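SWD1-like protein (Myceliophthora thermophila, PDB 6E29) probably serves as a WD-repeat subunit of the nuclear COMPASS histone H3 methyltransferase complex, its beta-propeller domain acting in protein binding. Local coordinates at residues S42-G47 and K62-S67; S67-S72 and A85-K90; V105-P110 and F124-F129. All coordinates share one frame; numbering follows the deposited sequence.

The three contacts follow one another round a seven-bladed beta-propeller. Contact 1 and contact 2, centres about 8 Å apart, share Ser67 and touch through Arg44 O and Ile70 N, and through Gly65 O and Lys90 NZ. Contacts 2 and 3, centres about 9 Å apart, meet where Trp89 O accepts from Phe107 N and the indole of Trp89 packs on Pro110. Contact 1, at the periphery, is largely polar: a salt bridge inside 42-47, waters between the segments, and close backbones. Contact 2, partly buried, is a backbone-bonded hairpin within one blade. Contact 3, the most buried, joins apolar packing between neighbouring blades to one hydrogen bond at a hairpin end.

Contact 1. Residues S42-G47 and K62-S67; sequences SGRVDG and KLRGHS
Gly47, the last residue of a type I turn that starts at Arg44, lies beside Ser67, their CA atoms 4.3 Å apart, and no direct hydrogen bond joins the two segments. The backbones are close enough for Gly47 CA to make a C-H...O contact of 3.4 Å with His66 O; with its positive phi (88°), this leaves no room for a side chain at Gly47. A water bridges Leu63 O, at 2.8 Å, and Gly65 N, and lies doubtfully close to Gly47 O. His66 presents CB to Gly47 O at 3.4 Å, and that oxygen lies near the plane of the imidazole, at its edge; the far nitrogen NE2 is hydrogen-bonded to Ser84.

On the outer side Arg44 grips Asp46 side-on. A bend at chi3 (-34°) swings NE round to OD1 at 3.2 Å, while NH2 meets OD2 at 2.9 Å, both on the syn side of the carboxylate. Asp46 OD1 also accepts from Thr48 N, so OD1 takes two donors and three bonds hold the carboxylate. Like charges lie close to the guanidinium: Arg44 NH2 is 4.4 Å from Arg64 NH1, with a water accepting from both, weakly from Arg64, and Arg44 NH1 is 4.7 Å from Lys62 NZ. Asp46 probably offsets part of this positive charge. An alanine at Arg44 would probably leave the Asp46 carboxylate without its two-nitrogen partner and freer to turn, and rob the bridging water of its stronger donor.

Arrangements of this kind belong to the WD40 propeller blade, where the tight turn joining strands 39-44 and 48-53 packs against the Gly-His loop leading from the outermost strand 58-64 into the next blade.

Contact 2. Residues S67-S72 and A85-K90; sequences SKNITS and ACQGWK
Gln87 crosses Asn69 and Thr71 obliquely. Its chain is extended beyond CG (chi2 172°), which carries CD to 3.6 Å from Asn69 CB, and the two amide planes are only 18° from parallel; lower down, Gln87 CG touches Thr71 CG2 at 3.5 Å. Lys68, from the facing segment, folds over Gly88, with CE pressed to 3.5 Å from Gly88 CA, and NZ bonds Gln87 O at 2.9 Å from above the carbonyl plane, 64° out of it. Ile70 turns the bulk of its side chain away, though CG2 still reaches Ala85 O at 3.3 Å.

Between the backbones, bonds run from Gln87 N to Asn69 O, from Thr71 N to Ala85 O and from Ala85 N to Ser72 O. Ser72 OG lies 3.5 Å from Ala85 CB; this hydroxyl and that of Thr71 bond to Ala114 N and Val111 O of the next blade. Thr71 and Ser72 both stand opposite Ala85, a classic beta bulge in the antiparallel hairpin of strands 70-75 and 81-86, the two innermost strands of a WD40 propeller blade.

Contact 3. Residues V105-P110 and F124-F129; sequences VRFRAP and FAAALF
Different first torsions bring the rings of Phe107 and Phe124 together: Phe107 CG stands anti to its carbonyl carbon (chi1 -65°), whereas Phe124 CG sits between the backbone N and the carbonyl carbon (chi1 71°). The side chains meet tip to tip, Phe107 CZ 3.8 Å from Phe124 CE1, and each of these atoms lies near the plane of the other ring, so the meeting is rim to rim and no face is stacked. Val105 adds a second tip at the rim of Phe124, with CG2 3.9 Å from CE2. Met134 and Val136 also touch Phe107, and Arg145 forms a cation-pi contact with it.

Leu128 crosses Phe107 at about a right angle. Its CD1 methyl reaches Phe107 CD2 at 3.9 Å, while Leu128 CD2 turns to the backbone and lies 3.6 Å from Pro110 O. That oxygen is the polar centre of the junction: Phe129 N donates to it at 2.8 Å in a nearly straight bond (170° at the hydrogen), and Leu128 CA adds a C-H...O contact of 3.4 Å. Next to the bond Ala109 CB rests on Phe129 O at 3.4 Å, and Pro110 CB packs on Phe129 CB at 3.9 Å. The Phe129 ring leads away from the junction, and the residue is exposed, in contrast to the buried Phe107 and Phe124.

Apolar side chains thus fill the space where strand 100-106, outermost in its blade, and the loop after it lie over strand 123-128 of the following blade, while the Phe129-Pro110 bond lies at the end of the hairpin of strands 111-117 and 123-128. Such face-to-face packing of successive four-stranded sheets through their hydrophobic side chains is the hallmark of the beta-propeller fold.

Contact 1. Residues S42-G47 and K62-S67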
# COMPACT_ATOMS: atom_id res chain seq x y z
N SER B 42 -9.31 -9.37 -6.15
CA SER B 42 -10.20 -8.23 -5.99
C SER B 42 -10.85 -8.30 -4.62
O SER B 42 -11.24 -9.37 -4.16
CB SER B 42 -11.26 -8.24 -7.13
OG SER B 42 -12.16 -7.17 -6.99
N GLY B 43 -10.97 -7.17 -3.93
CA GLY B 43 -11.70 -7.11 -2.66
C GLY B 43 -12.90 -6.23 -2.90
O GLY B 43 -12.85 -5.34 -3.77
N ARG B 44 -13.99 -6.50 -2.18
CA ARG B 44 -15.28 -5.87 -2.43
C ARG B 44 -15.78 -5.15 -1.19
O ARG B 44 -15.32 -5.38 -0.07
CB ARG B 44 -16.33 -6.90 -2.90
CG ARG B 44 -15.68 -8.04 -3.69
CD ARG B 44 -16.60 -8.91 -4.47
NE ARG B 44 -17.89 -9.12 -3.86
CZ ARG B 44 -18.78 -10.01 -4.31
NH1 ARG B 44 -18.49 -10.77 -5.36
NH2 ARG B 44 -19.96 -10.13 -3.71
N VAL B 45 -16.76 -4.27 -1.44
CA VAL B 45 -17.40 -3.52 -0.36
C VAL B 45 -17.91 -4.47 0.72
O VAL B 45 -17.84 -4.17 1.91
CB VAL B 45 -18.54 -2.65 -0.91
CG1 VAL B 45 -19.45 -2.15 0.23
CG2 VAL B 45 -18.00 -1.52 -1.74
N ASP B 46 -18.46 -5.63 0.30
CA ASP B 46 -19.08 -6.54 1.27
C ASP B 46 -18.08 -7.49 1.95
O ASP B 46 -18.51 -8.43 2.62
CB ASP B 46 -20.19 -7.37 0.61
CG ASP B 46 -19.68 -8.27 -0.50
OD1 ASP B 46 -18.48 -8.21 -0.86
OD2 ASP B 46 -20.47 -9.08 -1.02
N GLY B 47 -16.78 -7.28 1.79
CA GLY B 47 -15.80 -8.11 2.45
C GLY B 47 -15.40 -9.35 1.68
O GLY B 47 -14.44 -10.03 2.08
N LYS B 62 -14.06 -17.51 -4.82
CA LYS B 62 -14.55 -16.44 -3.97
C LYS B 62 -14.27 -16.80 -2.51
O LYS B 62 -14.61 -17.91 -2.07
CB LYS B 62 -16.06 -16.23 -4.18
CG LYS B 62 -16.45 -15.56 -5.51
CD LYS B 62 -17.92 -15.75 -5.80
CE LYS B 62 -18.46 -14.69 -6.75
NZ LYS B 62 -17.64 -14.61 -7.98
N LEU B 63 -13.66 -15.86 -1.77
CA LEU B 63 -13.27 -16.03 -0.38
C LEU B 63 -14.11 -15.09 0.47
O LEU B 63 -14.07 -13.87 0.30
CB LEU B 63 -11.78 -15.72 -0.17
CG LEU B 63 -10.85 -16.37 -1.21
CD1 LEU B 63 -9.47 -15.69 -1.17
CD2 LEU B 63 -10.71 -17.87 -0.99
N ARG B 64 -14.88 -15.66 1.39
CA ARG B 64 -15.76 -14.87 2.25
C ARG B 64 -15.29 -15.06 3.68
O ARG B 64 -15.51 -16.11 4.29
CB ARG B 64 -17.23 -15.27 2.01
CG ARG B 64 -17.56 -15.36 0.50
CD ARG B 64 -19.06 -15.36 0.18
NE ARG B 64 -19.36 -16.06 -1.07
CZ ARG B 64 -20.00 -15.51 -2.10
NH1 ARG B 64 -20.35 -14.22 -2.04
NH2 ARG B 64 -20.26 -16.22 -3.20
N GLY B 65 -14.58 -14.05 4.20
CA GLY B 65 -14.10 -14.11 5.56
C GLY B 65 -14.30 -12.77 6.21
O GLY B 65 -14.35 -12.66 7.43
N HIS B 66 -14.38 -11.72 5.40
CA HIS B 66 -14.64 -10.39 5.93
C HIS B 66 -16.09 -10.04 5.62
O HIS B 66 -16.71 -10.57 4.68
CB HIS B 66 -13.71 -9.33 5.29
CG HIS B 66 -12.25 -9.66 5.33
ND1 HIS B 66 -11.39 -9.10 6.26
CD2 HIS B 66 -11.48 -10.44 4.53
CE1 HIS B 66 -10.17 -9.54 6.04
NE2 HIS B 66 -10.19 -10.36 5.01
N SER B 67 -16.61 -9.07 6.38
CA SER B 67 -17.92 -8.50 6.13
C SER B 67 -17.92 -6.99 5.88
O SER B 67 -18.99 -6.40 5.73
CB SER B 67 -18.87 -8.81 7.30
OG SER B 67 -18.42 -8.10 8.46
O HOH W 1 -21.83 -12.28 -4.40
O HOH W 2 -13.49 -12.27 2.52

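Contact 2. Residues S67-S72 and A85-K90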
# COMPACT_ATOMS: atom_id res chain seq x y z
N SER B 67 -16.61 -9.07 6.38
CA SER B 67 -17.92 -8.50 6.13
C SER B 67 -17.92 -6.99 5.88
O SER B 67 -18.99 -6.40 5.73
CB SER B 67 -18.87 -8.81 7.30
OG SER B 67 -18.42 -8.10 8.46
N LYS B 68 -16.75 -6.34 5.84
CA LYS B 68 -16.70 -4.90 5.58
C LYS B 68 -15.70 -4.68 4.46
O LYS B 68 -15.04 -5.62 4.01
CB LYS B 68 -16.33 -4.10 6.86
CG LYS B 68 -17.57 -3.80 7.81
CD LYS B 68 -17.49 -2.38 8.43
CE LYS B 68 -16.87 -2.36 9.83
NZ LYS B 68 -16.04 -1.12 10.09
N ASN B 69 -15.61 -3.42 4.00
CA ASN B 69 -14.80 -3.10 2.83
C ASN B 69 -13.39 -3.65 2.96
O ASN B 69 -12.69 -3.38 3.94
CB ASN B 69 -14.70 -1.59 2.61
CG ASN B 69 -16.05 -0.91 2.50
OD1 ASN B 69 -17.02 -1.34 3.12
ND2 ASN B 69 -16.11 0.16 1.73
N ILE B 70 -12.96 -4.40 1.95
CA ILE B 70 -11.56 -4.77 1.88
C ILE B 70 -10.73 -3.51 1.64
O ILE B 70 -11.06 -2.66 0.80
CB ILE B 70 -11.32 -5.80 0.77
CG1 ILE B 70 -12.25 -7.01 0.99
CG2 ILE B 70 -9.83 -6.16 0.73
CD1 ILE B 70 -11.91 -7.74 2.32
N THR B 71 -9.65 -3.38 2.39
CA THR B 71 -8.74 -2.26 2.28
C THR B 71 -7.37 -2.60 1.71
O THR B 71 -6.70 -1.69 1.21
CB THR B 71 -8.53 -1.60 3.65
OG1 THR B 71 -8.17 -2.63 4.58
CG2 THR B 71 -9.84 -0.92 4.14
N SER B 72 -6.92 -3.86 1.76
CA SER B 72 -5.65 -4.20 1.14
C SER B 72 -5.55 -5.69 0.86
O SER B 72 -6.29 -6.51 1.43
CB SER B 72 -4.43 -3.76 1.98
OG SER B 72 -4.26 -4.60 3.12
N ALA B 85 -7.16 -7.51 4.20
CA ALA B 85 -7.49 -6.72 5.38
C ALA B 85 -8.77 -5.94 5.10
O ALA B 85 -9.06 -5.65 3.95
CB ALA B 85 -6.35 -5.75 5.71
N CYS B 86 -9.52 -5.58 6.15
CA CYS B 86 -10.78 -4.89 5.93
C CYS B 86 -10.98 -3.75 6.92
O CYS B 86 -10.25 -3.62 7.90
CB CYS B 86 -11.98 -5.85 6.02
SG CYS B 86 -12.34 -6.50 7.65
N GLN B 87 -12.00 -2.94 6.66
CA GLN B 87 -12.40 -1.90 7.60
C GLN B 87 -13.04 -2.48 8.84
O GLN B 87 -13.23 -1.74 9.82
CB GLN B 87 -13.37 -0.92 6.95
CG GLN B 87 -12.73 -0.03 5.93
CD GLN B 87 -13.73 0.81 5.16
OE1 GLN B 87 -14.95 0.59 5.23
NE2 GLN B 87 -13.22 1.78 4.40
N GLY B 88 -13.43 -3.76 8.81
CA GLY B 88 -14.04 -4.40 9.95
C GLY B 88 -13.04 -4.98 10.92
O GLY B 88 -13.38 -5.91 11.66
N TRP B 89 -11.79 -4.46 10.89
CA TRP B 89 -10.74 -4.71 11.90
C TRP B 89 -10.01 -6.04 11.73
O TRP B 89 -9.31 -6.48 12.65
CB TRP B 89 -11.28 -4.67 13.35
CG TRP B 89 -12.15 -3.49 13.70
CD1 TRP B 89 -12.51 -2.45 12.86
CD2 TRP B 89 -12.74 -3.20 14.97
NE1 TRP B 89 -13.31 -1.56 13.55
CE2 TRP B 89 -13.46 -1.99 14.84
CE3 TRP B 89 -12.74 -3.86 16.21
CZ2 TRP B 89 -14.17 -1.42 15.90
CZ3 TRP B 89 -13.43 -3.28 17.27
CH2 TRP B 89 -14.13 -2.07 17.11
N LYS B 90 -10.13 -6.73 10.61
CA LYS B 90 -9.61 -8.08 10.50
C LYS B 90 -8.56 -8.19 9.41
O LYS B 90 -8.59 -7.48 8.39
CB LYS B 90 -10.76 -9.06 10.22
CG LYS B 90 -11.90 -8.98 11.21
CD LYS B 90 -13.13 -9.82 10.77
CE LYS B 90 -12.88 -11.32 10.77
NZ LYS B 90 -14.08 -12.08 10.26

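Contact 3. Residues V105-P110 and F124-F129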
# COMPACT_ATOMS: atom_id res chain seq x y z
N VAL B 105 -6.39 -12.73 12.11
CA VAL B 105 -5.98 -11.83 13.19
C VAL B 105 -6.96 -10.66 13.25
O VAL B 105 -7.18 -9.98 12.25
CB VAL B 105 -4.54 -11.32 12.99
CG1 VAL B 105 -4.08 -10.43 14.19
CG2 VAL B 105 -3.58 -12.50 12.76
N ARG B 106 -7.56 -10.46 14.43
CA ARG B 106 -8.53 -9.38 14.65
C ARG B 106 -7.92 -8.27 15.51
O ARG B 106 -7.38 -8.54 16.59
CB ARG B 106 -9.81 -9.92 15.30
CG ARG B 106 -10.34 -11.14 14.54
CD ARG B 106 -11.60 -11.71 15.18
NE ARG B 106 -11.39 -13.10 15.60
CZ ARG B 106 -11.44 -14.14 14.77
NH1 ARG B 106 -11.69 -13.92 13.50
NH2 ARG B 106 -11.24 -15.38 15.21
N PHE B 107 -8.04 -7.04 15.05
CA PHE B 107 -7.50 -5.89 15.76
C PHE B 107 -8.64 -5.14 16.45
O PHE B 107 -9.78 -5.60 16.49
CB PHE B 107 -6.71 -4.98 14.81
CG PHE B 107 -5.47 -5.64 14.24
CD1 PHE B 107 -5.51 -6.27 13.01
CD2 PHE B 107 -4.28 -5.66 14.97
CE1 PHE B 107 -4.39 -6.90 12.49
CE2 PHE B 107 -3.15 -6.28 14.46
CZ PHE B 107 -3.21 -6.91 13.19
N ARG B 108 -8.36 -3.95 16.97
CA ARG B 108 -9.38 -3.15 17.65
C ARG B 108 -9.76 -1.90 16.85
O ARG B 108 -10.33 -0.96 17.41
CB ARG B 108 -8.90 -2.77 19.05
CG ARG B 108 -7.97 -3.78 19.73
CD ARG B 108 -7.42 -3.22 21.06
NE ARG B 108 -6.82 -1.88 20.88
CZ ARG B 108 -5.54 -1.56 21.08
NH1 ARG B 108 -4.67 -2.48 21.51
NH2 ARG B 108 -5.12 -0.32 20.88
N ALA B 109 -9.51 -1.91 15.55
CA ALA B 109 -9.58 -0.72 14.72
C ALA B 109 -9.55 -1.13 13.26
O ALA B 109 -9.00 -2.20 12.92
CB ALA B 109 -8.43 0.25 15.03
N PRO B 110 -10.13 -0.33 12.37
CA PRO B 110 -10.00 -0.59 10.93
C PRO B 110 -8.54 -0.67 10.50
O PRO B 110 -7.67 0.03 11.02
CB PRO B 110 -10.68 0.63 10.29
CG PRO B 110 -11.65 1.13 11.37
CD PRO B 110 -10.98 0.84 12.68
N PHE B 124 3.44 -10.39 9.07
CA PHE B 124 2.94 -9.23 8.35
C PHE B 124 3.01 -7.99 9.23
O PHE B 124 3.19 -8.08 10.47
CB PHE B 124 1.49 -9.42 7.81
CG PHE B 124 0.42 -9.43 8.87
CD1 PHE B 124 -0.17 -8.25 9.30
CD2 PHE B 124 -0.03 -10.64 9.40
CE1 PHE B 124 -1.16 -8.28 10.29
CE2 PHE B 124 -1.00 -10.67 10.41
CZ PHE B 124 -1.57 -9.49 10.86
N ALA B 125 2.93 -6.85 8.58
CA ALA B 125 2.84 -5.55 9.23
C ALA B 125 1.57 -4.83 8.82
O ALA B 125 1.19 -4.82 7.63
CB ALA B 125 4.05 -4.68 8.90
N ALA B 126 0.92 -4.19 9.78
CA ALA B 126 -0.34 -3.49 9.48
C ALA B 126 -0.34 -2.07 10.04
O ALA B 126 0.25 -1.79 11.08
CB ALA B 126 -1.52 -4.29 10.01
N ALA B 127 -1.00 -1.17 9.34
CA ALA B 127 -1.27 0.16 9.87
C ALA B 127 -2.77 0.24 10.21
O ALA B 127 -3.61 -0.24 9.44
CB ALA B 127 -0.86 1.24 8.85
N LEU B 128 -3.10 0.83 11.35
CA LEU B 128 -4.46 0.82 11.89
C LEU B 128 -5.00 2.23 12.04
O LEU B 128 -4.26 3.15 12.45
CB LEU B 128 -4.47 0.15 13.24
CG LEU B 128 -4.01 -1.29 13.16
CD1 LEU B 128 -3.95 -1.82 14.57
CD2 LEU B 128 -5.05 -2.07 12.30
N PHE B 129 -6.29 2.40 11.73
CA PHE B 129 -6.93 3.69 11.89
C PHE B 129 -6.91 4.12 13.37
O PHE B 129 -7.43 3.42 14.25
CB PHE B 129 -8.35 3.63 11.32
CG PHE B 129 -9.12 4.93 11.45
CD1 PHE B 129 -8.73 6.06 10.75
CD2 PHE B 129 -10.23 5.00 12.27
CE1 PHE B 129 -9.44 7.25 10.87
CE2 PHE B 129 -10.96 6.20 12.40
CZ PHE B 129 -10.55 7.32 11.71